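Local coordinates for vitamin B12-binding protein (Vibrio cholerae O395, PDB 5YSC) that binds vitamin B12 in the periplasm and probably delivers it to the BtuC subunits of the BtuCDF importer, at residues Leu26-Ala30 against Ile82-Asn88; Gln66-Ile70 against Glu92-Leu96; Pro165-Gln171 against Glu192-Val198; Trp240-Trp246 against Gln260-Tyr264; Arg156-Gln160 against Pro175-Phe179. One frame throughout, in Å; residues are numbered along the deposited sequence.

Contact 1. Residues Leu26-Ala30 against Ile82-Asn88; sequences LAPHA and IAWPAGN
His29 turns the edge of its imidazole toward the face of the Trp84 indole. The pair is T-shaped, with the planes at 67° and the His29 ring centroid 4.8 Å from that of the five-membered ring of Trp84. CE1 of His29 leads, 3.6 Å from Trp84 CD1. The Trp84 side chain leaves the backbone with CG opposite N (chi1 179°), which brings the indole against Ala27 and His29 at the start of helix 28-36. There Ala27 CB meets CE3 of Trp84 at 3.5 Å. The face away from His29 lies on the turn that follows, with Gly87 N over its centre. The Asn88 amide braces that turn, together with backbone bonds from Gly87 N and Asn88 N to Trp84 O. ND2 of Asn88 gives a nearly straight bond of 3.1 Å to Leu26 O, which lies in the amide plane. OD1 of Asn88 accepts from Trp84 N at 2.9 Å, with the donor above the carbonyl plane. Leu26 N bonds to Ile82 O at 3.0 Å, and Ala30 CB packs on Ile82 CG2.

This is one wall of the cyanocobalamin pocket. His29 N bonds to the ligand, while NE2 of His29 bonds to Ser106 OG. The contact lies at the C-terminal end of strand 80-83, which runs between strands 23-25 and 103-105 of a parallel sheet. Helix 90-98 packs against Leu26, Ala83 and Asn88.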
# COMPACT_ATOMS: atom_id res chain seq x y z
N LEU A 26 9.94 -9.75 -1.70
CA LEU A 26 9.92 -9.63 -0.25
C LEU A 26 8.71 -8.86 0.28
O LEU A 26 8.72 -8.46 1.45
CB LEU A 26 11.21 -9.00 0.24
CG LEU A 26 12.50 -9.72 -0.16
CD1 LEU A 26 13.70 -8.96 0.40
CD2 LEU A 26 12.54 -11.17 0.31
N ALA A 27 7.67 -8.61 -0.54
CA ALA A 27 6.50 -7.88 -0.05
C ALA A 27 5.26 -8.22 -0.87
O ALA A 27 5.38 -8.53 -2.06
CB ALA A 27 6.72 -6.37 -0.07
N PRO A 28 4.07 -8.16 -0.27
CA PRO A 28 2.84 -8.37 -1.06
C PRO A 28 2.74 -7.43 -2.23
O PRO A 28 2.37 -7.86 -3.33
CB PRO A 28 1.74 -8.11 -0.03
CG PRO A 28 2.33 -8.49 1.28
CD PRO A 28 3.79 -7.99 1.17
N HIS A 29 3.01 -6.14 -2.04
CA HIS A 29 2.91 -5.22 -3.16
C HIS A 29 3.94 -5.56 -4.22
O HIS A 29 3.67 -5.46 -5.42
CB HIS A 29 3.09 -3.77 -2.72
CG HIS A 29 4.53 -3.30 -2.75
ND1 HIS A 29 5.43 -3.59 -1.75
CD2 HIS A 29 5.22 -2.66 -3.72
CE1 HIS A 29 6.61 -3.12 -2.08
NE2 HIS A 29 6.51 -2.54 -3.26
N ALA A 30 5.13 -6.00 -3.78
CA ALA A 30 6.18 -6.30 -4.73
C ALA A 30 5.82 -7.49 -5.61
O ALA A 30 6.23 -7.56 -6.79
CB ALA A 30 7.48 -6.54 -3.98
N ILE A 82 13.39 -8.48 -5.21
CA ILE A 82 12.59 -7.27 -5.20
C ILE A 82 12.31 -6.90 -3.76
O ILE A 82 11.51 -7.56 -3.09
CB ILE A 82 11.28 -7.43 -5.97
CG1 ILE A 82 11.54 -7.98 -7.36
CG2 ILE A 82 10.61 -6.08 -6.04
CD1 ILE A 82 10.24 -8.34 -8.07
N ALA A 83 13.00 -5.88 -3.26
CA ALA A 83 12.93 -5.53 -1.85
C ALA A 83 11.97 -4.39 -1.60
O ALA A 83 11.68 -3.58 -2.46
CB ALA A 83 14.30 -5.14 -1.32
N TRP A 84 11.52 -4.32 -0.36
CA TRP A 84 10.65 -3.26 0.14
C TRP A 84 11.36 -2.57 1.30
O TRP A 84 11.12 -2.89 2.48
CB TRP A 84 9.33 -3.85 0.58
CG TRP A 84 8.35 -2.89 1.13
CD1 TRP A 84 8.19 -1.56 0.81
CD2 TRP A 84 7.36 -3.19 2.12
NE1 TRP A 84 7.17 -1.04 1.54
CE2 TRP A 84 6.65 -2.01 2.36
CE3 TRP A 84 7.01 -4.35 2.82
CZ2 TRP A 84 5.58 -1.94 3.29
CZ3 TRP A 84 5.95 -4.29 3.75
CH2 TRP A 84 5.26 -3.10 3.97
N PRO A 85 12.26 -1.64 1.01
CA PRO A 85 12.99 -0.97 2.10
C PRO A 85 12.10 -0.44 3.21
O PRO A 85 12.45 -0.53 4.39
CB PRO A 85 13.72 0.15 1.37
CG PRO A 85 13.90 -0.31 0.00
CD PRO A 85 12.67 -1.14 -0.32
N ALA A 86 10.93 0.10 2.86
CA ALA A 86 10.10 0.73 3.89
C ALA A 86 9.59 -0.27 4.90
O ALA A 86 9.33 0.13 6.06
CB ALA A 86 8.95 1.50 3.24
N GLY A 87 9.46 -1.54 4.53
CA GLY A 87 8.84 -2.52 5.39
C GLY A 87 9.70 -3.72 5.78
O GLY A 87 9.33 -4.48 6.69
N ASN A 88 10.74 -3.94 5.10
CA ASN A 88 11.60 -5.09 5.40
C ASN A 88 12.62 -4.72 6.48
O ASN A 88 13.04 -3.56 6.56
CB ASN A 88 12.41 -5.53 4.19
CG ASN A 88 11.57 -6.15 3.07
OD1 ASN A 88 11.94 -6.00 1.91
ND2 ASN A 88 10.55 -6.92 3.40

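Contact 2. Residues Gln66-Ile70 against Glu92-Leu96; sequences QTINI and ELAKL
Ile68 and Ile70 pack on Glu92, Leu93, Lys95 and Leu96 in a mainly apolar contact between a loop and a helix. Its centre lies about 21 Å from the centre of the chain. The loop leads into helix 70-76, and the partner is helix 90-98. No direct hydrogen bond crosses between the segments. Ile68 runs alongside Glu92 in the opposite direction, with Ile68 CB 4.0 Å from Glu92 CB. Ile68 CD1 reaches on to Leu93 CD2 at 3.9 Å, and the two side chains cross at about a right angle. Ile70 uses the tip of its longer branch. Ile70 CD1 touches Glu92 CG at 3.8 Å and Lys95 CE at 3.6 Å, so it lies on the aliphatic parts of two charged side chains.

The two helices flank strand 80-83 in the chain, in the alternating beta-alpha order of this lobe of the binding protein. Asn69 is the N-cap of helix 70-76, its OD1 accepting from Lys72 N. Glu71, which follows Ile70, is predicted to matter for BtuC binding.

The Glu92 chain bends at chi2 (105°), which turns its carboxylate toward the loop backbone. There a water donates to Gln66 O at 2.6 Å and to Glu92 OE1 at 2.7 Å. Ile68 N is buried nearby without a hydrogen-bond partner. Ile68 also packs on Leu26 and Ile73, and Leu96 on Ile73 and Ile81.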
# COMPACT_ATOMS: atom_id res chain seq x y z
N GLN A 66 8.36 -9.53 10.36
CA GLN A 66 9.43 -9.46 11.34
C GLN A 66 10.76 -10.01 10.84
O GLN A 66 11.81 -9.61 11.30
CB GLN A 66 9.01 -10.17 12.63
CG GLN A 66 8.39 -11.53 12.41
CD GLN A 66 7.48 -11.95 13.55
OE1 GLN A 66 7.34 -11.24 14.54
NE2 GLN A 66 6.87 -13.12 13.41
N THR A 67 10.70 -10.93 9.88
CA THR A 67 11.87 -11.68 9.47
C THR A 67 11.93 -11.95 7.98
O THR A 67 10.94 -12.39 7.39
CB THR A 67 11.88 -13.04 10.17
OG1 THR A 67 11.28 -12.90 11.47
CG2 THR A 67 13.30 -13.57 10.28
N ILE A 68 13.12 -11.80 7.41
CA ILE A 68 13.45 -12.33 6.09
C ILE A 68 14.23 -13.62 6.28
O ILE A 68 15.23 -13.64 7.01
CB ILE A 68 14.28 -11.33 5.27
CG1 ILE A 68 13.49 -10.04 4.98
CG2 ILE A 68 14.76 -11.99 3.99
CD1 ILE A 68 14.24 -9.04 4.13
N ASN A 69 13.80 -14.69 5.60
CA ASN A 69 14.42 -16.00 5.75
C ASN A 69 15.62 -16.09 4.82
O ASN A 69 15.56 -16.60 3.70
CB ASN A 69 13.41 -17.10 5.46
CG ASN A 69 13.91 -18.47 5.87
OD1 ASN A 69 15.12 -18.76 5.84
ND2 ASN A 69 12.98 -19.34 6.26
N ILE A 70 16.76 -15.60 5.32
CA ILE A 70 17.95 -15.54 4.47
C ILE A 70 18.46 -16.93 4.14
O ILE A 70 19.00 -17.15 3.06
CB ILE A 70 19.06 -14.69 5.11
CG1 ILE A 70 18.60 -13.24 5.13
CG2 ILE A 70 20.40 -14.83 4.32
CD1 ILE A 70 19.55 -12.30 5.75
N GLU A 92 18.55 -7.29 7.55
CA GLU A 92 18.52 -8.42 6.65
C GLU A 92 18.71 -7.98 5.20
O GLU A 92 19.35 -8.70 4.41
CB GLU A 92 17.23 -9.22 6.86
CG GLU A 92 17.31 -10.21 7.99
CD GLU A 92 16.58 -9.76 9.22
OE1 GLU A 92 15.63 -10.48 9.66
OE2 GLU A 92 16.94 -8.68 9.73
N LEU A 93 18.13 -6.83 4.80
CA LEU A 93 18.38 -6.30 3.46
C LEU A 93 19.84 -5.96 3.29
O LEU A 93 20.44 -6.24 2.24
CB LEU A 93 17.55 -5.06 3.20
CG LEU A 93 16.06 -5.16 2.97
CD1 LEU A 93 15.55 -3.78 2.57
CD2 LEU A 93 15.77 -6.19 1.91
N ALA A 94 20.44 -5.33 4.31
CA ALA A 94 21.86 -5.03 4.22
C ALA A 94 22.66 -6.32 4.04
O ALA A 94 23.57 -6.39 3.21
CB ALA A 94 22.34 -4.25 5.46
N LYS A 95 22.29 -7.36 4.79
CA LYS A 95 22.96 -8.66 4.62
C LYS A 95 22.86 -9.13 3.18
O LYS A 95 23.85 -9.56 2.58
CB LYS A 95 22.36 -9.70 5.56
CG LYS A 95 23.28 -10.18 6.67
CD LYS A 95 22.67 -10.04 8.04
CE LYS A 95 21.70 -11.15 8.36
NZ LYS A 95 20.68 -10.85 9.45
N LEU A 96 21.65 -9.06 2.61
CA LEU A 96 21.47 -9.50 1.22
C LEU A 96 22.33 -8.68 0.27
O LEU A 96 22.87 -9.23 -0.71
CB LEU A 96 19.98 -9.39 0.84
CG LEU A 96 19.09 -10.42 1.52
CD1 LEU A 96 17.63 -10.11 1.14
CD2 LEU A 96 19.47 -11.84 1.15
O HOH W 1 14.30 -9.81 11.88

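Contact 3. Residues Pro165-Gln171 against Glu192-Val198; sequences PIITLAQ and EVPYPQV
Gln197 lies across from Ile167 in a short, weakly bonded antiparallel beta ladder, where the two form a non-hydrogen-bonded pair. The ladder is separate from the parallel sheet of its lobe but packs on strand 155-159. With CG trans to N (chi1 -171°) and an extended chain beyond, Gln197 carries its amide along the ladder to Pro165. Gln197 CB meets Ile167 CD1 at 3.6 Å. Gln197 CG comes 3.5 Å from Ile166 O and also touches Ile167 CD1. The amide carbon, Gln197 CD, lies 3.7 Å from Pro165 CB. At the tip, OE1 approaches Pro165 CG, and NE2 approaches Pro165 CB. The two side chains cross at about a right angle, where both residues are exposed.

Backbone bonds join the segments: Val198 N donates to Ile166 O, and Thr168 N to Pro196 O. On the other face of the ladder, Ile166 packs on Phe158 and Ile200, and Val198 on Val203 of helix 200-206. The helix holds Glu201, predicted to matter for BtuC binding.

Beyond the ladder the segments stay close. Pro196 lies against Thr168 and Ala170, with Pro196 CD 3.7 Å from Ala170 CB. The Tyr195 ring has Thr168 O at its edge, near the ring plane, and CE1 of Tyr195 is 4.0 Å from Leu169 CB. Tyr195 touches cyanocobalamin, and its OH bonds to Trp174 O. Thr168 OG1 bonds to Tyr159 O. Near the Pro165 end, a water accepts from Ile166 N and donates to Val198 O at 2.5 Å.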
# COMPACT_ATOMS: atom_id res chain seq x y z
N PRO A 165 -4.30 -2.11 19.06
CA PRO A 165 -4.41 -0.71 19.48
C PRO A 165 -4.78 0.11 18.26
O PRO A 165 -4.83 -0.45 17.16
CB PRO A 165 -3.01 -0.39 19.99
CG PRO A 165 -2.11 -1.28 19.18
CD PRO A 165 -2.90 -2.54 18.94
N ILE A 166 -5.06 1.39 18.44
CA ILE A 166 -5.30 2.27 17.30
C ILE A 166 -3.95 2.69 16.74
O ILE A 166 -3.22 3.46 17.36
CB ILE A 166 -6.13 3.50 17.70
CG1 ILE A 166 -7.41 3.07 18.44
CG2 ILE A 166 -6.50 4.28 16.48
CD1 ILE A 166 -8.12 4.23 19.15
N ILE A 167 -3.61 2.16 15.56
CA ILE A 167 -2.45 2.61 14.78
C ILE A 167 -2.97 3.36 13.56
O ILE A 167 -3.94 2.94 12.93
CB ILE A 167 -1.56 1.43 14.33
CG1 ILE A 167 -1.21 0.53 15.50
CG2 ILE A 167 -0.31 1.94 13.66
CD1 ILE A 167 -0.44 1.20 16.55
N THR A 168 -2.31 4.46 13.25
CA THR A 168 -2.69 5.28 12.10
C THR A 168 -1.40 5.60 11.35
O THR A 168 -0.35 5.00 11.58
CB THR A 168 -3.47 6.53 12.56
OG1 THR A 168 -4.03 7.20 11.41
CG2 THR A 168 -2.59 7.54 13.31
N LEU A 169 -1.50 6.54 10.43
CA LEU A 169 -0.41 6.92 9.55
C LEU A 169 -0.09 8.39 9.77
O LEU A 169 -0.91 9.15 10.29
CB LEU A 169 -0.77 6.69 8.07
CG LEU A 169 -1.68 7.66 7.31
CD1 LEU A 169 -1.81 7.21 5.86
CD2 LEU A 169 -3.05 7.76 7.96
N ALA A 170 1.08 8.80 9.29
CA ALA A 170 1.60 10.14 9.53
C ALA A 170 2.77 10.44 8.59
O ALA A 170 3.23 9.57 7.84
CB ALA A 170 2.04 10.30 10.99
N GLN A 171 3.21 11.69 8.60
CA GLN A 171 4.43 12.11 7.92
C GLN A 171 4.42 11.85 6.42
O GLN A 171 5.49 11.76 5.79
CB GLN A 171 5.67 11.44 8.53
CG GLN A 171 5.83 11.69 10.00
CD GLN A 171 7.13 11.14 10.53
OE1 GLN A 171 7.90 10.51 9.80
NE2 GLN A 171 7.37 11.36 11.81
N GLU A 192 5.29 12.39 15.37
CA GLU A 192 6.73 12.19 15.51
C GLU A 192 7.21 10.89 14.88
O GLU A 192 8.39 10.77 14.58
CB GLU A 192 7.12 12.26 17.00
CG GLU A 192 6.51 13.50 17.67
CD GLU A 192 7.14 13.85 19.01
OE1 GLU A 192 8.09 14.67 19.02
OE2 GLU A 192 6.66 13.32 20.04
N VAL A 193 6.31 9.94 14.63
CA VAL A 193 6.66 8.69 13.95
C VAL A 193 5.71 8.51 12.78
O VAL A 193 4.63 9.11 12.76
CB VAL A 193 6.60 7.47 14.90
CG1 VAL A 193 7.56 7.64 16.07
CG2 VAL A 193 5.17 7.22 15.41
N PRO A 194 6.10 7.70 11.78
CA PRO A 194 5.26 7.51 10.58
C PRO A 194 3.98 6.72 10.81
O PRO A 194 3.00 6.94 10.09
CB PRO A 194 6.19 6.76 9.62
CG PRO A 194 7.29 6.23 10.46
CD PRO A 194 7.47 7.20 11.57
N TYR A 195 3.94 5.80 11.77
CA TYR A 195 2.73 5.02 12.03
C TYR A 195 2.46 5.05 13.52
O TYR A 195 2.63 4.05 14.22
CB TYR A 195 2.87 3.60 11.50
CG TYR A 195 3.05 3.66 10.00
CD1 TYR A 195 1.95 3.77 9.16
CD2 TYR A 195 4.31 3.67 9.45
CE1 TYR A 195 2.11 3.91 7.79
CE2 TYR A 195 4.49 3.81 8.08
CZ TYR A 195 3.38 3.91 7.25
OH TYR A 195 3.60 4.00 5.89
N PRO A 196 1.97 6.18 14.02
CA PRO A 196 1.79 6.33 15.46
C PRO A 196 0.64 5.54 16.02
O PRO A 196 -0.40 5.35 15.38
CB PRO A 196 1.53 7.83 15.62
CG PRO A 196 0.97 8.25 14.35
CD PRO A 196 1.58 7.39 13.29
N GLN A 197 0.82 5.11 17.26
CA GLN A 197 -0.28 4.60 18.06
C GLN A 197 -0.94 5.81 18.69
O GLN A 197 -0.27 6.70 19.20
CB GLN A 197 0.25 3.65 19.12
CG GLN A 197 -0.83 2.90 19.86
CD GLN A 197 -0.26 1.94 20.87
OE1 GLN A 197 0.70 1.23 20.60
NE2 GLN A 197 -0.87 1.90 22.05
N VAL A 198 -2.27 5.87 18.64
CA VAL A 198 -3.02 7.02 19.14
C VAL A 198 -4.11 6.54 20.08
O VAL A 198 -4.63 5.43 19.95
CB VAL A 198 -3.63 7.85 17.98
CG1 VAL A 198 -2.53 8.43 17.08
CG2 VAL A 198 -4.66 7.01 17.19
O HOH W 2 -4.69 3.20 21.10

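Contact 4. Residues Trp240-Trp246 against Gln260-Tyr264; sequences WALNADW and QVCTY
Trp240 and Tyr264 lie almost flat on each other, an offset stack between strand 239-241 and a helix. Their planes are at 18°, and the five-membered ring centroid of Trp240 is 3.9 Å from the Tyr264 ring centroid. Trp240 CB also sits over the Tyr264 face in a CH-pi contact. The phenol end is tied to the strand by a water that donates to Ala241 O and hydrogen-bonds to Tyr264 OH.

The extended Gln260 chain, its CG pointing away from N (chi1 -175°), brings its amide to the loop backbone. Gln260 OE1 accepts from Asn243 N at 2.9 Å, in the carbonyl plane and on a lone pair, with an N-H...O angle of 169°. A second water donates to the same OE1 and to Asn243 O. Asn243 in turn N-caps helix 244-248, its OD1 accepting from Trp246 N at 3.1 Å. In that helix, Asp245 OD1 bonds to cyanocobalamin.

Leu242 is buried, with CD1 3.8 Å from Val261 CG2. Strand 239-241 is the outermost of its parallel sheet, next to strand 210-213. Helix 254-267 lies over this edge, tied by the Cys182-Cys262 disulfide to the residue just after helix 176-181.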
# COMPACT_ATOMS: atom_id res chain seq x y z
N TRP A 240 -16.40 4.72 7.26
CA TRP A 240 -16.44 3.78 6.15
C TRP A 240 -15.22 2.87 6.17
O TRP A 240 -14.11 3.26 6.53
CB TRP A 240 -16.46 4.52 4.82
CG TRP A 240 -17.68 5.34 4.57
CD1 TRP A 240 -18.96 4.87 4.49
CD2 TRP A 240 -17.75 6.75 4.29
NE1 TRP A 240 -19.83 5.91 4.20
CE2 TRP A 240 -19.11 7.07 4.06
CE3 TRP A 240 -16.80 7.78 4.18
CZ2 TRP A 240 -19.54 8.37 3.76
CZ3 TRP A 240 -17.22 9.06 3.88
CH2 TRP A 240 -18.58 9.34 3.66
N ALA A 241 -15.45 1.63 5.76
CA ALA A 241 -14.34 0.72 5.50
C ALA A 241 -13.68 1.02 4.18
O ALA A 241 -14.36 1.36 3.21
CB ALA A 241 -14.83 -0.72 5.46
N LEU A 242 -12.36 0.81 4.12
CA LEU A 242 -11.60 0.83 2.88
C LEU A 242 -11.00 -0.54 2.66
O LEU A 242 -10.70 -1.25 3.62
CB LEU A 242 -10.48 1.88 2.93
CG LEU A 242 -11.01 3.31 3.04
CD1 LEU A 242 -9.85 4.29 3.23
CD2 LEU A 242 -11.88 3.72 1.85
N ASN A 243 -10.84 -0.92 1.39
CA ASN A 243 -10.17 -2.17 1.04
C ASN A 243 -8.66 -2.03 1.27
O ASN A 243 -7.96 -1.28 0.58
CB ASN A 243 -10.50 -2.54 -0.39
CG ASN A 243 -9.87 -3.84 -0.82
OD1 ASN A 243 -8.71 -4.10 -0.56
ND2 ASN A 243 -10.64 -4.65 -1.52
N ALA A 244 -8.17 -2.74 2.29
CA ALA A 244 -6.79 -2.60 2.72
C ALA A 244 -5.81 -3.17 1.70
O ALA A 244 -4.68 -2.66 1.57
CB ALA A 244 -6.61 -3.28 4.08
N ASP A 245 -6.21 -4.21 0.97
CA ASP A 245 -5.33 -4.77 -0.07
C ASP A 245 -5.03 -3.74 -1.15
O ASP A 245 -3.89 -3.61 -1.62
CB ASP A 245 -5.97 -6.01 -0.69
CG ASP A 245 -6.03 -7.22 0.25
OD1 ASP A 245 -5.55 -7.15 1.41
OD2 ASP A 245 -6.63 -8.26 -0.21
N TRP A 246 -6.04 -2.98 -1.56
CA TRP A 246 -5.83 -1.99 -2.61
C TRP A 246 -5.03 -0.82 -2.09
O TRP A 246 -4.23 -0.22 -2.83
CB TRP A 246 -7.18 -1.45 -3.10
CG TRP A 246 -8.13 -2.43 -3.69
CD1 TRP A 246 -7.88 -3.71 -4.16
CD2 TRP A 246 -9.52 -2.20 -3.89
NE1 TRP A 246 -9.06 -4.27 -4.62
CE2 TRP A 246 -10.07 -3.38 -4.44
CE3 TRP A 246 -10.36 -1.13 -3.62
CZ2 TRP A 246 -11.40 -3.48 -4.77
CZ3 TRP A 246 -11.71 -1.24 -3.92
CH2 TRP A 246 -12.22 -2.41 -4.47
N GLN A 260 -12.10 4.46 -4.54
CA GLN A 260 -12.91 4.24 -3.34
C GLN A 260 -12.77 5.42 -2.40
O GLN A 260 -13.77 5.98 -1.91
CB GLN A 260 -12.49 2.94 -2.64
CG GLN A 260 -13.37 2.57 -1.46
CD GLN A 260 -12.95 1.30 -0.78
OE1 GLN A 260 -11.78 1.07 -0.50
NE2 GLN A 260 -13.93 0.46 -0.48
N VAL A 261 -11.52 5.81 -2.12
CA VAL A 261 -11.25 6.93 -1.23
C VAL A 261 -11.87 8.21 -1.76
O VAL A 261 -12.56 8.93 -1.03
CB VAL A 261 -9.73 7.10 -1.03
CG1 VAL A 261 -9.39 8.47 -0.39
CG2 VAL A 261 -9.27 5.97 -0.17
N CYS A 262 -11.61 8.49 -3.04
CA CYS A 262 -12.06 9.73 -3.67
C CYS A 262 -13.58 9.81 -3.75
O CYS A 262 -14.17 10.88 -3.57
CB CYS A 262 -11.47 9.83 -5.06
SG CYS A 262 -9.82 10.49 -5.21
N THR A 263 -14.23 8.68 -4.02
CA THR A 263 -15.69 8.69 -4.02
C THR A 263 -16.24 9.02 -2.63
O THR A 263 -17.16 9.83 -2.49
CB THR A 263 -16.23 7.34 -4.50
OG1 THR A 263 -15.90 7.15 -5.88
CG2 THR A 263 -17.79 7.25 -4.29
N TYR A 264 -15.67 8.42 -1.58
CA TYR A 264 -16.10 8.71 -0.22
C TYR A 264 -15.81 10.15 0.19
O TYR A 264 -16.64 10.80 0.84
CB TYR A 264 -15.42 7.75 0.76
CG TYR A 264 -16.11 6.40 0.90
CD1 TYR A 264 -17.49 6.33 1.13
CD2 TYR A 264 -15.40 5.20 0.84
CE1 TYR A 264 -18.14 5.12 1.27
CE2 TYR A 264 -16.06 3.97 0.98
CZ TYR A 264 -17.42 3.95 1.20
OH TYR A 264 -18.10 2.77 1.33
O HOH W 3 -16.85 0.76 2.25
O HOH W 4 -9.01 1.05 -0.73

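Contact 5. Residues Arg156-Gln160 against Pro175-Phe179; sequences RYFYQ and PSEVF
Strand 155-159 and the first turn of helix 176-181 keep their backbones well apart, with Tyr157 CA 8.6 Å from Phe179 CA, and aromatic side chains bridge the distance. Tyr157 and Phe179 form an offset stack, their ring centroids 4.1 Å apart and the planes at 17°. Tyr157 CG sits between the backbone N and the carbonyl carbon (chi1 73°), which sends the ring out from the strand to the helix. Its phenol end reaches the root of the Phe179 side chain, with Tyr157 OH 3.2 Å from Phe179 CB. A water in the plane of the Tyr157 ring lies 2.6 Å from Tyr157 OH and donates to Ser176 O.

Strand 155-159 lies inside a four-stranded parallel sheet, between strands 184-186 and 210-213, and helix 176-181 packs on one face of it. This is an alpha/beta lobe of the binding protein. Phe179 also meets Tyr159, making a cluster of three aromatic rings. The Tyr159 ring is oblique to that of Phe179, with Tyr159 CG 3.9 Å from Phe179 CZ. Farther out, Tyr159 CE2 touches Pro175 CG at 4.1 Å. Tyr159 OH bonds to Asn248 ND2, in the short helix 244-248. Val261 of helix 254-267 covers Phe179.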
# COMPACT_ATOMS: atom_id res chain seq x y z
N ARG A 156 -10.82 16.66 6.20
CA ARG A 156 -9.98 16.13 7.27
C ARG A 156 -10.42 14.71 7.62
O ARG A 156 -11.53 14.51 8.11
CB ARG A 156 -10.04 17.04 8.50
CG ARG A 156 -9.63 18.47 8.17
CD ARG A 156 -9.92 19.45 9.32
NE ARG A 156 -9.20 19.02 10.52
CZ ARG A 156 -9.76 18.56 11.63
NH1 ARG A 156 -11.08 18.51 11.77
NH2 ARG A 156 -8.97 18.18 12.64
N TYR A 157 -9.53 13.74 7.43
CA TYR A 157 -9.86 12.35 7.67
C TYR A 157 -8.94 11.73 8.74
O TYR A 157 -7.81 12.18 8.99
CB TYR A 157 -9.79 11.51 6.37
CG TYR A 157 -8.39 11.27 5.90
CD1 TYR A 157 -7.74 12.18 5.07
CD2 TYR A 157 -7.68 10.14 6.34
CE1 TYR A 157 -6.43 11.97 4.67
CE2 TYR A 157 -6.38 9.94 5.96
CZ TYR A 157 -5.76 10.86 5.11
OH TYR A 157 -4.46 10.71 4.72
N PHE A 158 -9.47 10.69 9.36
CA PHE A 158 -8.73 9.76 10.18
C PHE A 158 -8.77 8.40 9.49
O PHE A 158 -9.86 7.93 9.15
CB PHE A 158 -9.40 9.70 11.55
CG PHE A 158 -8.86 8.64 12.44
CD1 PHE A 158 -7.49 8.50 12.64
CD2 PHE A 158 -9.72 7.77 13.10
CE1 PHE A 158 -7.00 7.53 13.49
CE2 PHE A 158 -9.23 6.78 13.91
CZ PHE A 158 -7.86 6.66 14.10
N TYR A 159 -7.60 7.77 9.28
CA TYR A 159 -7.54 6.39 8.77
C TYR A 159 -6.91 5.47 9.78
O TYR A 159 -5.71 5.58 10.08
CB TYR A 159 -6.78 6.30 7.44
CG TYR A 159 -6.64 4.86 6.95
CD1 TYR A 159 -7.73 4.01 6.93
CD2 TYR A 159 -5.43 4.37 6.54
CE1 TYR A 159 -7.61 2.70 6.50
CE2 TYR A 159 -5.28 3.06 6.09
CZ TYR A 159 -6.37 2.23 6.09
OH TYR A 159 -6.23 0.94 5.65
N GLN A 160 -7.72 4.54 10.26
CA GLN A 160 -7.38 3.54 11.24
C GLN A 160 -6.87 2.25 10.59
O GLN A 160 -7.59 1.62 9.81
CB GLN A 160 -8.67 3.27 12.03
CG GLN A 160 -8.48 2.71 13.33
CD GLN A 160 -9.76 2.73 14.10
OE1 GLN A 160 -10.83 3.16 13.60
NE2 GLN A 160 -9.67 2.30 15.34
N PRO A 175 -0.28 4.95 3.18
CA PRO A 175 -0.92 5.42 1.95
C PRO A 175 -1.38 6.88 1.96
O PRO A 175 -2.37 7.25 1.28
CB PRO A 175 -2.12 4.50 1.86
CG PRO A 175 -2.51 4.30 3.26
CD PRO A 175 -1.22 4.20 4.02
N SER A 176 -0.63 7.75 2.65
CA SER A 176 -1.03 9.15 2.73
C SER A 176 -1.35 9.76 1.37
O SER A 176 -2.35 10.49 1.21
CB SER A 176 0.07 9.98 3.42
OG SER A 176 0.16 9.62 4.79
N GLU A 177 -0.52 9.49 0.37
CA GLU A 177 -0.64 10.07 -0.95
C GLU A 177 -1.95 9.69 -1.65
O GLU A 177 -2.44 10.42 -2.51
CB GLU A 177 0.55 9.60 -1.76
CG GLU A 177 0.89 10.42 -2.90
CD GLU A 177 1.87 11.47 -2.52
OE1 GLU A 177 1.67 12.06 -1.44
OE2 GLU A 177 2.84 11.65 -3.28
N VAL A 178 -2.50 8.52 -1.35
CA VAL A 178 -3.80 8.16 -1.94
C VAL A 178 -4.85 9.19 -1.55
O VAL A 178 -5.63 9.67 -2.39
CB VAL A 178 -4.21 6.76 -1.49
CG1 VAL A 178 -5.61 6.47 -1.95
CG2 VAL A 178 -3.20 5.72 -2.02
N PHE A 179 -4.93 9.49 -0.24
CA PHE A 179 -5.90 10.45 0.28
C PHE A 179 -5.63 11.84 -0.27
O PHE A 179 -6.56 12.56 -0.66
CB PHE A 179 -5.86 10.44 1.81
CG PHE A 179 -6.23 9.12 2.41
CD1 PHE A 179 -7.56 8.80 2.65
CD2 PHE A 179 -5.25 8.17 2.71
CE1 PHE A 179 -7.93 7.58 3.19
CE2 PHE A 179 -5.62 6.96 3.27
CZ PHE A 179 -6.98 6.66 3.48
O HOH W 5 -3.27 12.50 3.34

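In the fold
The five contacts fall into two groups along the chain. Contacts 1 and 2 come first and alternate their segments. They touch through Leu26, Ile68, Ala83 and Leu93, and contact 1 reaches the parallel sheet 43-45, 23-25, 80-83, 103-105. Contacts 3 and 5 also alternate, and contact 4 follows them. Contacts 4 and 5 share the second parallel sheet and have centres about 10 Å apart. Contact 5 touches both contact 3 and contact 4. The groups do not touch: the centres of contacts 1 and 3 are about 20 Å apart. The two groups belong to the two lobes, each built on its own parallel sheet, and cyanocobalamin lies in the cleft between them, touching contacts 1, 3 and 4.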